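Local coordinates for FrnE protein (Deinococcus radiodurans, PDB 5CO3), which is a cytoplasmic disulfide oxidoreductase with a DsbA-like thioredoxin fold that probably forms, breaks or reshuffles disulfide bonds in other proteins, at residues E98-F101 with D102-K105; L133-Y136 with M137-Q141; Q82-L85 with D86-Q90; D68-A71 with M72-I76. All coordinates share one frame; numbering follows the deposited sequence.

Interaction 1. Residues E98-F101 with D102-K105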
# COMPACT_ATOMS: atom_id res chain seq x y z
N GLU A 98 6.23 15.51 -2.13
CA GLU A 98 7.57 16.08 -2.30
C GLU A 98 8.59 15.08 -1.80
O GLU A 98 8.88 15.00 -0.60
CB GLU A 98 7.69 17.41 -1.57
CG GLU A 98 8.98 18.16 -1.86
CD GLU A 98 8.85 19.63 -1.58
OE1 GLU A 98 9.03 20.02 -0.41
OE2 GLU A 98 8.56 20.39 -2.52
N TYR A 99 9.13 14.29 -2.73
CA TYR A 99 10.11 13.26 -2.38
C TYR A 99 11.50 13.84 -2.13
O TYR A 99 11.89 14.87 -2.70
CB TYR A 99 10.21 12.23 -3.50
CG TYR A 99 9.04 11.26 -3.61
CD1 TYR A 99 8.00 11.24 -2.68
CD2 TYR A 99 8.99 10.35 -4.67
CE1 TYR A 99 6.94 10.33 -2.81
CE2 TYR A 99 7.97 9.44 -4.79
CZ TYR A 99 6.94 9.43 -3.86
OH TYR A 99 5.93 8.51 -4.01
N HIS A 100 12.25 13.17 -1.25
CA HIS A 100 13.66 13.50 -1.05
C HIS A 100 14.48 12.22 -1.04
O HIS A 100 14.83 11.68 0.02
CB HIS A 100 13.83 14.32 0.23
CG HIS A 100 13.13 15.64 0.19
ND1 HIS A 100 13.55 16.69 -0.61
CD2 HIS A 100 12.02 16.09 0.83
CE1 HIS A 100 12.74 17.72 -0.45
NE2 HIS A 100 11.80 17.38 0.42
N PHE A 101 14.76 11.72 -2.23
CA PHE A 101 15.41 10.43 -2.36
C PHE A 101 16.85 10.48 -1.83
O PHE A 101 17.37 9.47 -1.36
CB PHE A 101 15.40 9.98 -3.81
CG PHE A 101 14.06 9.49 -4.30
CD1 PHE A 101 13.20 8.79 -3.46
CD2 PHE A 101 13.67 9.73 -5.61
CE1 PHE A 101 11.98 8.33 -3.92
CE2 PHE A 101 12.44 9.29 -6.07
CZ PHE A 101 11.60 8.57 -5.24
N ASP A 102 17.48 11.65 -1.90
CA ASP A 102 18.85 11.83 -1.40
C ASP A 102 18.93 11.58 0.11
O ASP A 102 20.03 11.37 0.64
CB ASP A 102 19.34 13.24 -1.71
CG ASP A 102 18.36 14.30 -1.23
OD1 ASP A 102 17.22 14.30 -1.72
OD2 ASP A 102 18.71 15.11 -0.35
N ARG A 103 17.79 11.61 0.80
CA ARG A 103 17.74 11.39 2.25
C ARG A 103 17.21 10.01 2.63
O ARG A 103 17.16 9.65 3.83
CB ARG A 103 16.87 12.46 2.93
CG ARG A 103 17.23 13.88 2.53
CD ARG A 103 16.90 14.88 3.63
NE ARG A 103 15.49 14.90 4.01
CZ ARG A 103 14.64 15.89 3.72
NH1 ARG A 103 15.05 16.95 3.03
NH2 ARG A 103 13.38 15.81 4.12
N VAL A 104 16.80 9.22 1.63
CA VAL A 104 16.17 7.94 1.88
C VAL A 104 17.10 6.98 2.63
O VAL A 104 18.28 6.84 2.28
CB VAL A 104 15.70 7.28 0.56
CG1 VAL A 104 15.55 5.77 0.71
CG2 VAL A 104 14.35 7.90 0.15
N LYS A 105 16.54 6.34 3.65
CA LYS A 105 17.29 5.32 4.42
C LYS A 105 16.82 3.95 3.97
O LYS A 105 15.64 3.60 4.13
CB LYS A 105 17.06 5.52 5.91
CG LYS A 105 17.38 6.92 6.39
CD LYS A 105 18.85 7.27 6.21
CE LYS A 105 19.17 8.61 6.90
NZ LYS A 105 18.33 9.73 6.32
O HOH W 1 15.61 16.33 -2.34
O HOH W 2 19.42 7.89 -0.29
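His100 and Phe101 meet Arg103 and Val104 across a short 3-10 turn in the loop between helix 78-93 and strand 106-107. Two backbone bonds, each spanning three residues, set its pitch: Arg103 N reaches His100 O at 3.1 Å, and Val104 N reaches Phe101 O at 3.1 Å.

One side of the turn is buried. There Phe101 and Val104 run side by side and point the same way, with Val104 CG2 near the plane of the Phe101 ring at its edge, 3.9 Å from CD1. Phe101 also packs on Leu85 and Met88 of helix 78-93, on Pro23 and on Met137. Val104 in turn rests on Tyr136.

The other side is more exposed and polar. The Arg103 guanidinium lies flat over one face of the His100 ring, the planes 21° apart and the centres 4.2 Å apart. A bend at chi3 (-60°) folds the arginine back over the imidazole. The closest pair in this stack is Arg103 NH2 and His100 CD2, at 3.6 Å. Asp102 OD1 lies beside His100 CB, and a water links its carboxylate to the ring. This water, in the plane of the His100 ring at its edge, sits 2.7 Å from His100 ND1 and donates a hydrogen bond to Asp102 OD1, also at 2.7 Å.

Interaction 2. Residues L133-Y136 with M137-Q141; sequences LRAY and MSEGQ
Arg134 and Glu139 form a salt bridge where helix 125-137 gives way to the following loop. Gly140, with positive phi, turns the chain here, and Gln141 N returns to Ala135 O at 3.1 Å.

Glu139 can be followed outward from its backbone. Glu139 CB lies 3.7 Å from Ala135 O, and Glu139 CG lies 3.7 Å from Arg134 O. With CG beside its own backbone N (chi1 -61°) and the chain extended beyond, the carboxylate reaches back along the helix. Glu139 OE2 takes Arg134 NE at 2.6 Å and, more weakly, Arg134 NH2 at 2.9 Å. The carboxylate and guanidinium planes are nearly perpendicular, and Arg134 NE meets Glu139 OE2 from above the carboxylate plane. Glu139 OE1 passes 3.4 Å from Ala135 CA and accepts from Gln141 NE2 at 2.9 Å. It also forms a salt bridge with Arg131, while Gln141 OE1 takes Lys151.

An alanine in place of Glu139 would probably leave Arg134 without its mate and Gln141 NE2 without this acceptor. Arg134 and Arg131 share the Glu139 carboxylate, one at each oxygen, and this probably favours its ionised form.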
# COMPACT_ATOMS: atom_id res chain seq x y z
N LEU A 133 4.84 6.01 4.64
CA LEU A 133 5.26 6.38 3.29
C LEU A 133 5.94 7.75 3.28
O LEU A 133 6.98 7.94 2.64
CB LEU A 133 4.06 6.35 2.32
CG LEU A 133 3.55 4.94 1.99
CD1 LEU A 133 2.17 5.00 1.31
CD2 LEU A 133 4.57 4.21 1.10
N ARG A 134 5.35 8.70 4.00
CA ARG A 134 5.92 10.04 4.09
C ARG A 134 7.28 10.01 4.82
O ARG A 134 8.25 10.64 4.38
CB ARG A 134 4.94 10.98 4.80
CG ARG A 134 5.40 12.43 4.84
CD ARG A 134 4.36 13.32 5.54
NE ARG A 134 4.89 13.87 6.78
CZ ARG A 134 4.22 13.96 7.93
NH1 ARG A 134 2.96 13.53 8.02
NH2 ARG A 134 4.81 14.48 9.00
N ALA A 135 7.34 9.27 5.91
CA ALA A 135 8.58 9.16 6.68
C ALA A 135 9.71 8.60 5.82
O ALA A 135 10.85 9.05 5.91
CB ALA A 135 8.36 8.29 7.90
N TYR A 136 9.39 7.62 4.99
CA TYR A 136 10.40 6.97 4.16
C TYR A 136 10.82 7.84 2.96
O TYR A 136 12.01 8.07 2.72
CB TYR A 136 9.88 5.62 3.68
CG TYR A 136 10.91 4.78 2.95
CD1 TYR A 136 11.26 5.03 1.62
CD2 TYR A 136 11.53 3.71 3.59
CE1 TYR A 136 12.21 4.25 0.95
CE2 TYR A 136 12.47 2.94 2.94
CZ TYR A 136 12.80 3.20 1.63
OH TYR A 136 13.74 2.39 1.02
N MET A 137 9.84 8.30 2.20
CA MET A 137 10.11 8.94 0.92
C MET A 137 10.53 10.40 1.02
O MET A 137 11.22 10.90 0.15
CB MET A 137 8.86 8.89 0.03
CG MET A 137 8.40 7.49 -0.33
SD MET A 137 9.62 6.59 -1.34
CE MET A 137 9.08 4.92 -1.09
N SER A 138 10.06 11.09 2.05
CA SER A 138 10.27 12.53 2.15
C SER A 138 11.10 12.98 3.33
O SER A 138 11.80 13.99 3.26
CB SER A 138 8.92 13.24 2.23
OG SER A 138 8.12 12.95 1.10
N GLU A 139 11.02 12.25 4.43
CA GLU A 139 11.59 12.77 5.67
C GLU A 139 12.89 12.12 6.09
O GLU A 139 13.41 12.44 7.15
CB GLU A 139 10.58 12.63 6.79
CG GLU A 139 9.30 13.44 6.50
CD GLU A 139 8.23 13.23 7.55
OE1 GLU A 139 8.26 12.19 8.23
OE2 GLU A 139 7.35 14.12 7.69
N GLY A 140 13.42 11.21 5.27
CA GLY A 140 14.72 10.61 5.56
C GLY A 140 14.75 9.79 6.84
O GLY A 140 15.82 9.65 7.47
N GLN A 141 13.60 9.27 7.24
CA GLN A 141 13.51 8.47 8.47
C GLN A 141 13.84 7.00 8.22
O GLN A 141 13.61 6.47 7.13
CB GLN A 141 12.11 8.59 9.10
CG GLN A 141 11.59 10.02 9.17
CD GLN A 141 10.94 10.36 10.49
OE1 GLN A 141 11.37 9.88 11.55
NE2 GLN A 141 9.90 11.21 10.46
O HOH W 3 14.03 7.34 4.58
O HOH W 4 13.50 10.59 2.45

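Interaction 3. Residues Q82-L85 with D86-Q90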
# COMPACT_ATOMS: atom_id res chain seq x y z
N GLN A 82 19.68 7.63 -11.47
CA GLN A 82 19.31 8.98 -11.05
C GLN A 82 18.16 9.50 -11.90
O GLN A 82 17.27 10.20 -11.40
CB GLN A 82 20.51 9.93 -11.15
CG GLN A 82 20.19 11.32 -10.64
CD GLN A 82 19.88 11.32 -9.17
OE1 GLN A 82 20.64 10.76 -8.36
NE2 GLN A 82 18.78 11.95 -8.79
N GLY A 83 18.17 9.17 -13.18
CA GLY A 83 17.09 9.56 -14.07
C GLY A 83 15.80 8.91 -13.64
O GLY A 83 14.73 9.53 -13.74
N SER A 84 15.88 7.67 -13.17
CA SER A 84 14.69 6.99 -12.65
C SER A 84 14.18 7.68 -11.39
O SER A 84 12.97 7.88 -11.23
CB SER A 84 14.99 5.52 -12.38
OG SER A 84 13.87 4.89 -11.78
N LEU A 85 15.10 8.03 -10.49
CA LEU A 85 14.75 8.77 -9.29
C LEU A 85 14.09 10.10 -9.66
O LEU A 85 13.07 10.47 -9.08
CB LEU A 85 15.98 9.02 -8.41
CG LEU A 85 16.57 7.79 -7.72
CD1 LEU A 85 17.70 8.20 -6.77
CD2 LEU A 85 15.50 7.00 -6.98
N ASP A 86 14.68 10.82 -10.61
CA ASP A 86 14.12 12.09 -11.04
C ASP A 86 12.71 11.92 -11.60
O ASP A 86 11.81 12.70 -11.27
CB ASP A 86 15.02 12.76 -12.08
CG ASP A 86 16.36 13.18 -11.50
OD1 ASP A 86 16.47 13.26 -10.25
OD2 ASP A 86 17.29 13.45 -12.29
N HIS A 87 12.52 10.90 -12.43
CA HIS A 87 11.19 10.60 -12.97
C HIS A 87 10.17 10.39 -11.86
O HIS A 87 9.09 10.99 -11.87
CB HIS A 87 11.23 9.35 -13.85
CG HIS A 87 9.89 8.98 -14.42
ND1 HIS A 87 9.47 7.67 -14.53
CD2 HIS A 87 8.88 9.74 -14.91
CE1 HIS A 87 8.26 7.64 -15.06
NE2 HIS A 87 7.88 8.88 -15.30
N MET A 88 10.51 9.53 -10.90
CA MET A 88 9.57 9.24 -9.82
C MET A 88 9.30 10.50 -8.99
O MET A 88 8.17 10.73 -8.55
CB MET A 88 10.09 8.10 -8.92
CG MET A 88 10.05 6.73 -9.60
SD MET A 88 10.50 5.35 -8.52
CE MET A 88 12.24 5.68 -8.26
N THR A 89 10.34 11.30 -8.77
CA THR A 89 10.20 12.54 -8.00
C THR A 89 9.21 13.50 -8.68
O THR A 89 8.31 14.03 -8.02
CB THR A 89 11.55 13.25 -7.82
OG1 THR A 89 12.38 12.42 -7.00
CG2 THR A 89 11.37 14.58 -7.12
N GLN A 90 9.36 13.69 -9.98
CA GLN A 90 8.47 14.59 -10.73
C GLN A 90 7.06 14.05 -10.83
O GLN A 90 6.09 14.80 -10.67
CB GLN A 90 9.04 14.86 -12.11
CG GLN A 90 10.25 15.74 -12.04
CD GLN A 90 10.94 15.88 -13.36
OE1 GLN A 90 10.32 16.29 -14.34
NE2 GLN A 90 12.22 15.52 -13.40
O HOH W 5 11.29 5.76 -13.01
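Gln82 and Asp86 sit one turn apart on helix 78-93 and are joined twice. Asp86 N donates to Gln82 O at 2.8 Å. The side chains join as well: Gln82 NE2 donates to Asp86 OD1 at 3.0 Å. The bond leaves in the plane of the amide and arrives from above the carboxylate plane; the amide and carboxylate planes are 49° apart. Gln82 reaches it with CG anti to the backbone N (chi1 -176°) and a bend at chi2 (64°). A leucine in place of Asp86 would probably cost Gln82 NE2 this acceptor and leave the amide freer to turn.

The next carbonyls are taken in order. Gly83 O accepts from His87 N, and Ser84 O accepts from Met88 N. Leu85 O has two donors from one residue: Thr89 N at 2.9 Å and Thr89 OG1, also at 2.9 Å. The hydroxyl comes in from above the carbonyl plane. On the exposed side, one water joins Ser84 OG and His87 ND1, at 3.0 Å from each. It lies in the plane of the imidazole, at the ring edge.

Next to Ser84, the apolar side chains pack together. Leu85 CD2 meets Met88 CE at 3.7 Å, and both residues pack on Phe101. Leu85 also touches Leu70 of helix 66-74, and Met88 touches Pro23 and Trp24. The arrangement is that of an amphipathic alpha-helix in the helical insertion of a DsbA-like thioredoxin fold.

Interaction 4. Residues D68-A71 with M72-I76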
# COMPACT_ATOMS: atom_id res chain seq x y z
N ASP A 68 22.41 4.50 -5.62
CA ASP A 68 23.35 3.40 -5.80
C ASP A 68 22.71 2.04 -5.59
O ASP A 68 23.08 1.07 -6.25
CB ASP A 68 24.55 3.57 -4.87
CG ASP A 68 25.39 4.77 -5.23
OD1 ASP A 68 25.27 5.23 -6.39
OD2 ASP A 68 26.18 5.24 -4.39
N GLY A 69 21.76 1.96 -4.67
CA GLY A 69 21.03 0.72 -4.44
C GLY A 69 20.18 0.36 -5.64
O GLY A 69 20.09 -0.81 -6.03
N LEU A 70 19.57 1.37 -6.24
CA LEU A 70 18.79 1.19 -7.45
C LEU A 70 19.69 0.75 -8.61
O LEU A 70 19.33 -0.13 -9.38
CB LEU A 70 18.06 2.49 -7.78
CG LEU A 70 16.74 2.41 -8.56
CD1 LEU A 70 15.96 3.66 -8.26
CD2 LEU A 70 17.01 2.30 -10.05
N ALA A 71 20.86 1.38 -8.71
CA ALA A 71 21.84 1.03 -9.75
C ALA A 71 22.25 -0.44 -9.67
O ALA A 71 22.35 -1.12 -10.69
CB ALA A 71 23.08 1.93 -9.65
N MET A 72 22.50 -0.90 -8.46
CA MET A 72 22.89 -2.28 -8.24
C MET A 72 21.76 -3.24 -8.58
O MET A 72 21.98 -4.29 -9.19
CB MET A 72 23.34 -2.48 -6.79
CG MET A 72 24.72 -1.91 -6.49
SD MET A 72 25.20 -2.01 -4.75
CE MET A 72 25.56 -3.75 -4.57
N LYS A 73 20.55 -2.86 -8.19
CA LYS A 73 19.38 -3.71 -8.36
C LYS A 73 19.08 -3.98 -9.83
O LYS A 73 18.80 -5.11 -10.22
CB LYS A 73 18.16 -3.07 -7.69
CG LYS A 73 16.94 -3.97 -7.64
CD LYS A 73 15.76 -3.26 -6.98
CE LYS A 73 14.49 -4.09 -7.08
NZ LYS A 73 13.34 -3.38 -6.46
N TYR A 74 19.16 -2.93 -10.65
CA TYR A 74 18.75 -3.04 -12.05
C TYR A 74 19.92 -3.02 -13.02
O TYR A 74 19.73 -2.93 -14.23
CB TYR A 74 17.78 -1.90 -12.40
CG TYR A 74 16.52 -1.95 -11.57
CD1 TYR A 74 15.99 -3.16 -11.14
CD2 TYR A 74 15.86 -0.78 -11.20
CE1 TYR A 74 14.84 -3.21 -10.38
CE2 TYR A 74 14.71 -0.82 -10.44
CZ TYR A 74 14.21 -2.04 -10.03
OH TYR A 74 13.07 -2.09 -9.26
N SER A 75 21.14 -3.13 -12.48
CA SER A 75 22.34 -3.23 -13.29
C SER A 75 22.48 -2.09 -14.30
O SER A 75 22.92 -2.31 -15.43
CB SER A 75 22.38 -4.57 -14.02
OG SER A 75 22.17 -5.64 -13.11
N ILE A 76 22.11 -0.89 -13.88
CA ILE A 76 22.20 0.26 -14.77
C ILE A 76 23.23 1.25 -14.24
O ILE A 76 23.71 1.11 -13.12
CB ILE A 76 20.84 0.97 -14.92
CG1 ILE A 76 20.32 1.42 -13.55
CG2 ILE A 76 19.83 0.05 -15.62
CD1 ILE A 76 18.94 2.05 -13.58
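Residues 68-71 and 72-76 touch through the last turns of helix 66-74, which ends in a turn with a residue of positive phi and a six-to-one bond, resembling a Schellman motif. Three helical bonds lead up to it. Met72 N donates to Asp68 O at 3.0 Å, Lys73 N to Gly69 O at 3.0 Å, and Tyr74 N to Leu70 O at 3.1 Å. Ser75 then leaves the helix with positive phi (55°). The chain swings round, and Ile76 N closes a wider loop on Ala71 O at 3.2 Å. This bond differs in aim from the three before it: it lies in the carbonyl plane, on a lone pair of Ala71 O.

Leu70 extends with CG anti to its backbone N (chi1 -152°), which carries its CD2 branch toward Tyr74. The two side chains pass at a slant, with Leu70 CD2 3.5 Å from Tyr74 CD2. The Tyr74 ring also has Lys73 CB over one face, and the extended Lys73 chain lets NZ donate to Tyr74 OH at 3.1 Å.

Much of this contact lies at the surface. Its inward side is covered by the next helix, 78-93: Leu70 packs on Ala81 and Leu85, while Ala71 and Ile76 both touch Ala81. The turn brings Ile76 back beside the helix it has just left. Its CD1 ends 4.0 Å from Leu70 CD2, the same methyl that meets the tyrosine.

From the N terminus the order is interaction 4, interaction 3, interaction 1, interaction 2. Each closes only a local turn. They stand in series, so none nests in or crosses another. Interaction 4 ends helix 66-74, and interaction 3 lies on the helix that follows. The two helices touch where Leu70 CD1 meets Leu85 CD2 at 3.6 Å. Interaction 1 lies in the loop after helix 78-93 and sets Phe101 against that helix. It also adjoins interaction 2, at the end of helix 125-137, through probable hydrogen bonds of Lys105 NZ to Gly140 O and Ser138 OG to Glu98 O. Interaction 1 thus connects interactions 2 and 3, which do not touch each other.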